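Local coordinates for acetone carboxylase alpha subunit (Xanthobacter autotrophicus Py2, PDB 5M45), which forms the alpha subunit of a multi-subunit carboxylase, belongs to the hydantoinase B/oxoprolinase family and binds manganese, at residues V453-A465 / H474-G486. Sequence-based numbering, arbitrary orientation.
Sequences VNSFECAANGTGA and HAAAIWNPEGDMG
N461 meets A475 and A476 through four hydrogen bonds that use both its backbone and its amide. Its carbonyl O accepts from A475 N (2.9 Å), which sits above the carbonyl plane, and from A476 N (3.2 Å), which lies in that plane on a lone pair. In return A476 O takes N461 N at 2.9 Å and, more loosely, N461 ND2, both from the same face. With CG beside its own backbone N (chi1 -48°), the asparagine brings its amide back to the chain, where ND2 also donates to C458 O at 2.8 Å. Asparagine suits this place because its short amide can serve two carbonyls.

A water bridges A459 O and N480 O, joining the 3-10 turn to the type I turn 477-480. A460 O is buried without a conventional donor and receives just a CA-H...O contact from H474 CA. D484 N is likewise buried with no partner. Small alanines let the backbones come close, A460 CA lying 4.4 Å from A475 CA. A459 CB packs on W479 CH2 at 3.9 Å, and A460 CB touches M485 CB. The F456 and W479 rings meet obliquely, planes at 73°, while A477 CB lies over the centre of one indole face. The E457 carboxylate forms salt bridges to R502 and R524 and hydrogen-bonds S522 OG; D484 has a basic partner on the chain of another protein.

The F456 end of the contact borders the metal site, its side chain about 5 Å from the manganese. N461 and A476 form one antiparallel hydrogen-bonded bridge, and A475 also faces N461: a classic beta bulge.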
ATOM      1  N   VAL A 453     -13.146   5.698 -12.399  1.00 12.08           N
ATOM      2  CA  VAL A 453     -14.610   5.574 -12.383  1.00 12.02           C
ATOM      3  C   VAL A 453     -15.044   4.180 -11.867  1.00 11.91           C
ATOM      4  O   VAL A 453     -14.276   3.192 -11.957  1.00 11.82           O
ATOM      5  CB  VAL A 453     -15.260   5.877 -13.752  1.00 12.06           C
ATOM      6  CG1 VAL A 453     -14.881   7.274 -14.208  1.00 12.27           C
ATOM      7  CG2 VAL A 453     -14.860   4.890 -14.854  1.00 12.09           C
ATOM      8  N   ASN A 454     -16.252   4.143 -11.311  1.00 11.77           N
ATOM      9  CA  ASN A 454     -16.854   2.916 -10.815  1.00 11.85           C
ATOM     10  C   ASN A 454     -18.366   3.133 -10.724  1.00 11.92           C
ATOM     11  O   ASN A 454     -18.863   3.601  -9.701  1.00 11.86           O
ATOM     12  CB  ASN A 454     -16.280   2.512  -9.455  1.00 11.80           C
ATOM     13  CG  ASN A 454     -16.687   1.089  -9.051  1.00 11.81           C
ATOM     14  OD1 ASN A 454     -15.924   0.151  -9.209  1.00 11.74           O
ATOM     15  ND2 ASN A 454     -17.901   0.936  -8.512  1.00 11.94           N
ATOM     16  N   SER A 455     -19.089   2.806 -11.798  1.00 12.06           N
ATOM     17  CA  SER A 455     -20.510   3.108 -11.869  1.00 12.24           C
ATOM     18  C   SER A 455     -21.325   2.244 -10.908  1.00 12.24           C
ATOM     19  O   SER A 455     -21.166   0.978 -10.887  1.00 12.20           O
ATOM     20  CB  SER A 455     -21.066   2.871 -13.284  1.00 12.47           C
ATOM     21  OG  SER A 455     -22.455   3.106 -13.292  1.00 12.48           O
ATOM     22  N   PHE A 456     -22.230   2.903 -10.173  1.00 12.25           N
ATOM     23  CA  PHE A 456     -23.213   2.216  -9.308  1.00 12.41           C
ATOM     24  C   PHE A 456     -24.609   2.063  -9.983  1.00 12.81           C
ATOM     25  O   PHE A 456     -25.626   1.907  -9.298  1.00 12.84           O
ATOM     26  CB  PHE A 456     -23.283   2.873  -7.906  1.00 12.29           C
ATOM     27  CG  PHE A 456     -22.375   2.211  -6.881  1.00 12.24           C
ATOM     28  CD1 PHE A 456     -21.001   2.369  -6.940  1.00 12.21           C
ATOM     29  CD2 PHE A 456     -22.907   1.444  -5.831  1.00 12.00           C
ATOM     30  CE1 PHE A 456     -20.171   1.761  -6.015  1.00 12.09           C
ATOM     31  CE2 PHE A 456     -22.093   0.834  -4.931  1.00 11.93           C
ATOM     32  CZ  PHE A 456     -20.720   0.998  -4.993  1.00 12.03           C
ATOM     33  N   GLU A 457     -24.633   1.985 -11.317  1.00 13.09           N
ATOM     34  CA  GLU A 457     -25.843   1.572 -12.039  1.00 13.34           C
ATOM     35  C   GLU A 457     -26.270   0.167 -11.567  1.00 13.35           C
ATOM     36  O   GLU A 457     -27.460  -0.080 -11.543  1.00 13.59           O
ATOM     37  CB  GLU A 457     -25.663   1.616 -13.582  1.00 13.43           C
ATOM     38  CG  GLU A 457     -25.770   3.036 -14.136  1.00 13.68           C
ATOM     39  CD  GLU A 457     -25.831   3.136 -15.653  1.00 13.87           C
ATOM     40  OE1 GLU A 457     -25.251   2.299 -16.393  1.00 13.73           O
ATOM     41  OE2 GLU A 457     -26.496   4.107 -16.112  1.00 14.45           O
ATOM     42  N   CYS A 458     -25.328  -0.703 -11.142  1.00 13.22           N
ATOM     43  CA  CYS A 458     -25.679  -2.042 -10.671  1.00 13.37           C
ATOM     44  C   CYS A 458     -26.043  -2.097  -9.165  1.00 13.22           C
ATOM     45  O   CYS A 458     -26.009  -3.184  -8.538  1.00 13.23           O
ATOM     46  CB  CYS A 458     -24.625  -3.098 -11.043  1.00 13.71           C
ATOM     47  SG  CYS A 458     -22.932  -2.652 -10.541  1.00 14.11           S
ATOM     48  N   ALA A 459     -26.422  -0.942  -8.610  1.00 12.78           N
ATOM     49  CA  ALA A 459     -27.313  -0.865  -7.475  1.00 12.56           C
ATOM     50  C   ALA A 459     -28.761  -1.170  -7.826  1.00 12.57           C
ATOM     51  O   ALA A 459     -29.578  -1.354  -6.899  1.00 12.66           O
ATOM     52  CB  ALA A 459     -27.221   0.530  -6.788  1.00 12.51           C
ATOM     53  N   ALA A 460     -29.092  -1.206  -9.131  1.00 12.60           N
ATOM     54  CA  ALA A 460     -30.474  -1.276  -9.623  1.00 12.46           C
ATOM     55  C   ALA A 460     -30.638  -2.452 -10.585  1.00 12.52           C
ATOM     56  O   ALA A 460     -30.751  -2.279 -11.796  1.00 12.39           O
ATOM     57  CB  ALA A 460     -30.834   0.044 -10.293  1.00 12.57           C
ATOM     58  N   ASN A 461     -30.572  -3.667 -10.035  1.00 12.67           N
ATOM     59  CA  ASN A 461     -30.742  -4.906 -10.790  1.00 12.90           C
ATOM     60  C   ASN A 461     -32.164  -5.453 -10.597  1.00 12.79           C
ATOM     61  O   ASN A 461     -32.890  -5.016  -9.705  1.00 12.74           O
ATOM     62  CB  ASN A 461     -29.763  -5.970 -10.299  1.00 13.21           C
ATOM     63  CG  ASN A 461     -28.353  -5.463 -10.165  1.00 13.70           C
ATOM     64  OD1 ASN A 461     -27.637  -5.247 -11.178  1.00 14.47           O
ATOM     65  ND2 ASN A 461     -27.923  -5.234  -8.891  1.00 13.84           N
ATOM     66  N   GLY A 462     -32.527  -6.465 -11.377  1.00 12.65           N
ATOM     67  CA  GLY A 462     -33.812  -7.135 -11.195  1.00 12.84           C
ATOM     68  C   GLY A 462     -33.892  -7.892  -9.869  1.00 12.91           C
ATOM     69  O   GLY A 462     -32.861  -8.324  -9.326  1.00 12.88           O
ATOM     70  N   THR A 463     -35.102  -8.030  -9.340  1.00 12.97           N
ATOM     71  CA  THR A 463     -35.346  -8.833  -8.121  1.00 12.97           C
ATOM     72  C   THR A 463     -36.064 -10.149  -8.461  1.00 12.84           C
ATOM     73  O   THR A 463     -36.712 -10.284  -9.511  1.00 12.64           O
ATOM     74  CB  THR A 463     -36.122  -8.069  -7.029  1.00 13.10           C
ATOM     75  OG1 THR A 463     -37.495  -7.901  -7.425  1.00 13.81           O
ATOM     76  CG2 THR A 463     -35.518  -6.733  -6.752  1.00 13.23           C
ATOM     77  N   GLY A 464     -35.906 -11.134  -7.572  1.00 12.67           N
ATOM     78  CA  GLY A 464     -36.574 -12.414  -7.729  1.00 12.60           C
ATOM     79  C   GLY A 464     -38.103 -12.315  -7.737  1.00 12.51           C
ATOM     80  O   GLY A 464     -38.686 -11.524  -6.999  1.00 12.09           O
ATOM     81  N   ALA A 465     -38.745 -13.123  -8.581  1.00 12.55           N
ATOM     82  CA  ALA A 465     -40.210 -13.272  -8.574  1.00 12.77           C
ATOM     83  C   ALA A 465     -40.726 -13.861  -7.259  1.00 12.96           C
ATOM     84  O   ALA A 465     -39.997 -14.588  -6.550  1.00 12.91           O
ATOM     85  CB  ALA A 465     -40.659 -14.151  -9.725  1.00 12.89           C
ATOM     86  N   HIS A 474     -34.897  -3.494 -12.574  1.00 12.69           N
ATOM     87  CA  HIS A 474     -33.932  -2.381 -12.344  1.00 12.44           C
ATOM     88  C   HIS A 474     -34.175  -1.642 -11.021  1.00 12.31           C
ATOM     89  O   HIS A 474     -34.416  -0.412 -10.987  1.00 12.22           O
ATOM     90  CB  HIS A 474     -33.899  -1.412 -13.551  1.00 12.55           C
ATOM     91  CG  HIS A 474     -35.243  -0.922 -13.988  1.00 12.63           C
ATOM     92  ND1 HIS A 474     -35.969  -0.019 -13.271  1.00 12.78           N
ATOM     93  CD2 HIS A 474     -36.034  -1.289 -15.025  1.00 12.95           C
ATOM     94  CE1 HIS A 474     -37.148   0.169 -13.836  1.00 13.12           C
ATOM     95  NE2 HIS A 474     -37.216  -0.601 -14.910  1.00 13.16           N
ATOM     96  N   ALA A 475     -34.181  -2.419  -9.931  1.00 12.10           N
ATOM     97  CA  ALA A 475     -34.756  -1.983  -8.645  1.00 12.06           C
ATOM     98  C   ALA A 475     -33.902  -2.043  -7.373  1.00 11.97           C
ATOM     99  O   ALA A 475     -34.189  -1.268  -6.418  1.00 11.83           O
ATOM    100  CB  ALA A 475     -36.037  -2.778  -8.401  1.00 12.19           C
ATOM    101  N   ALA A 476     -32.968  -2.994  -7.277  1.00 11.74           N
ATOM    102  CA  ALA A 476     -32.285  -3.272  -5.999  1.00 11.91           C
ATOM    103  C   ALA A 476     -31.004  -4.120  -6.157  1.00 11.93           C
ATOM    104  O   ALA A 476     -30.672  -4.610  -7.268  1.00 11.94           O
ATOM    105  CB  ALA A 476     -33.244  -3.983  -5.056  1.00 11.92           C
ATOM    106  N   ALA A 477     -30.293  -4.234  -5.038  1.00 12.10           N
ATOM    107  CA  ALA A 477     -29.145  -5.121  -4.896  1.00 12.13           C
ATOM    108  C   ALA A 477     -29.252  -5.805  -3.542  1.00 12.18           C
ATOM    109  O   ALA A 477     -29.783  -5.230  -2.601  1.00 12.34           O
ATOM    110  CB  ALA A 477     -27.853  -4.323  -4.991  1.00 12.15           C
ATOM    111  N   ILE A 478     -28.739  -7.015  -3.420  1.00 12.22           N
ATOM    112  CA  ILE A 478     -28.732  -7.719  -2.097  1.00 12.30           C
ATOM    113  C   ILE A 478     -28.067  -6.892  -0.966  1.00 12.21           C
ATOM    114  O   ILE A 478     -28.541  -6.917   0.155  1.00 12.37           O
ATOM    115  CB  ILE A 478     -28.115  -9.128  -2.207  1.00 12.34           C
ATOM    116  CG1 ILE A 478     -28.253  -9.929  -0.892  1.00 12.55           C
ATOM    117  CG2 ILE A 478     -26.650  -9.090  -2.602  1.00 12.34           C
ATOM    118  CD1 ILE A 478     -29.688 -10.159  -0.463  1.00 12.86           C
ATOM    119  N   TRP A 479     -27.009  -6.142  -1.290  1.00 11.70           N
ATOM    120  CA  TRP A 479     -26.290  -5.319  -0.305  1.00 11.66           C
ATOM    121  C   TRP A 479     -26.938  -3.951   0.018  1.00 11.76           C
ATOM    122  O   TRP A 479     -26.433  -3.209   0.874  1.00 11.75           O
ATOM    123  CB  TRP A 479     -24.772  -5.151  -0.683  1.00 11.42           C
ATOM    124  CG  TRP A 479     -24.488  -4.982  -2.134  1.00 11.11           C
ATOM    125  CD1 TRP A 479     -24.018  -5.945  -2.991  1.00 11.08           C
ATOM    126  CD2 TRP A 479     -24.706  -3.821  -2.937  1.00 11.09           C
ATOM    127  NE1 TRP A 479     -23.912  -5.458  -4.257  1.00 10.94           N
ATOM    128  CE2 TRP A 479     -24.315  -4.148  -4.267  1.00 11.04           C
ATOM    129  CE3 TRP A 479     -25.150  -2.521  -2.659  1.00 11.12           C
ATOM    130  CZ2 TRP A 479     -24.393  -3.243  -5.314  1.00 11.00           C
ATOM    131  CZ3 TRP A 479     -25.237  -1.608  -3.709  1.00 11.13           C
ATOM    132  CH2 TRP A 479     -24.845  -1.974  -5.018  1.00 11.12           C
ATOM    133  N   ASN A 480     -28.018  -3.576  -0.679  1.00 12.16           N
ATOM    134  CA  ASN A 480     -28.819  -2.388  -0.364  1.00 12.27           C
ATOM    135  C   ASN A 480     -30.165  -2.465  -1.107  1.00 12.50           C
ATOM    136  O   ASN A 480     -30.215  -2.243  -2.375  1.00 12.57           O
ATOM    137  CB  ASN A 480     -28.089  -1.056  -0.729  1.00 12.55           C
ATOM    138  CG  ASN A 480     -28.868   0.191  -0.251  1.00 12.83           C
ATOM    139  OD1 ASN A 480     -30.049   0.110   0.203  1.00 13.29           O
ATOM    140  ND2 ASN A 480     -28.222   1.361  -0.349  1.00 12.94           N
ATOM    141  N   PRO A 481     -31.264  -2.785  -0.383  1.00 12.58           N
ATOM    142  CA  PRO A 481     -32.565  -2.911  -1.042  1.00 12.75           C
ATOM    143  C   PRO A 481     -33.164  -1.568  -1.538  1.00 12.91           C
ATOM    144  O   PRO A 481     -34.112  -1.594  -2.361  1.00 12.84           O
ATOM    145  CB  PRO A 481     -33.431  -3.593   0.044  1.00 12.85           C
ATOM    146  CG  PRO A 481     -32.861  -3.071   1.345  1.00 12.91           C
ATOM    147  CD  PRO A 481     -31.370  -2.981   1.079  1.00 12.84           C
ATOM    148  N   GLU A 482     -32.653  -0.426  -1.040  1.00 13.04           N
ATOM    149  CA  GLU A 482     -33.079   0.904  -1.531  1.00 13.21           C
ATOM    150  C   GLU A 482     -32.315   1.266  -2.806  1.00 13.27           C
ATOM    151  O   GLU A 482     -31.430   2.129  -2.818  1.00 13.20           O
ATOM    152  CB  GLU A 482     -32.912   1.987  -0.439  1.00 13.27           C
ATOM    153  CG  GLU A 482     -33.815   1.789   0.749  1.00 13.54           C
ATOM    154  CD  GLU A 482     -33.554   2.781   1.904  1.00 13.84           C
ATOM    155  OE1 GLU A 482     -34.008   3.956   1.851  1.00 14.36           O
ATOM    156  OE2 GLU A 482     -32.901   2.379   2.897  1.00 14.41           O
ATOM    157  N   GLY A 483     -32.646   0.588  -3.907  1.00 13.45           N
ATOM    158  CA  GLY A 483     -31.898   0.774  -5.149  1.00 13.57           C
ATOM    159  C   GLY A 483     -32.074   2.185  -5.736  1.00 13.72           C
ATOM    160  O   GLY A 483     -33.111   2.857  -5.541  1.00 14.05           O
ATOM    161  N   ASP A 484     -31.038   2.612  -6.446  1.00 13.67           N
ATOM    162  CA  ASP A 484     -30.997   3.881  -7.151  1.00 13.84           C
ATOM    163  C   ASP A 484     -29.954   3.751  -8.267  1.00 13.59           C
ATOM    164  O   ASP A 484     -28.821   3.374  -7.984  1.00 13.35           O
ATOM    165  CB  ASP A 484     -30.596   4.996  -6.179  1.00 14.12           C
ATOM    166  CG  ASP A 484     -30.835   6.440  -6.748  1.00 14.28           C
ATOM    167  OD1 ASP A 484     -30.898   6.615  -7.998  1.00 14.09           O
ATOM    168  OD2 ASP A 484     -30.958   7.386  -5.880  1.00 14.48           O
ATOM    169  N   MET A 485     -30.336   4.018  -9.517  1.00 13.37           N
ATOM    170  CA  MET A 485     -29.412   3.998 -10.648  1.00 13.54           C
ATOM    171  C   MET A 485     -28.634   5.313 -10.867  1.00 13.40           C
ATOM    172  O   MET A 485     -27.655   5.329 -11.648  1.00 13.25           O
ATOM    173  CB  MET A 485     -30.093   3.573 -11.957  1.00 14.05           C
ATOM    174  CG  MET A 485     -31.174   4.522 -12.457  1.00 14.49           C
ATOM    175  SD  MET A 485     -31.973   4.029 -14.015  1.00 15.24           S
ATOM    176  CE  MET A 485     -32.716   2.452 -13.540  1.00 14.75           C
ATOM    177  N   GLY A 486     -29.017   6.369 -10.153  1.00 13.03           N
ATOM    178  CA  GLY A 486     -28.438   7.700 -10.334  1.00 13.17           C
ATOM    179  C   GLY A 486     -28.940   8.398 -11.590  1.00 13.00           C
ATOM    180  O   GLY A 486     -29.412   7.718 -12.542  1.00 13.25           O
TER
HETATM  181  O   HOH W   1     -28.971  -0.881  -4.214  1.00 10.46           O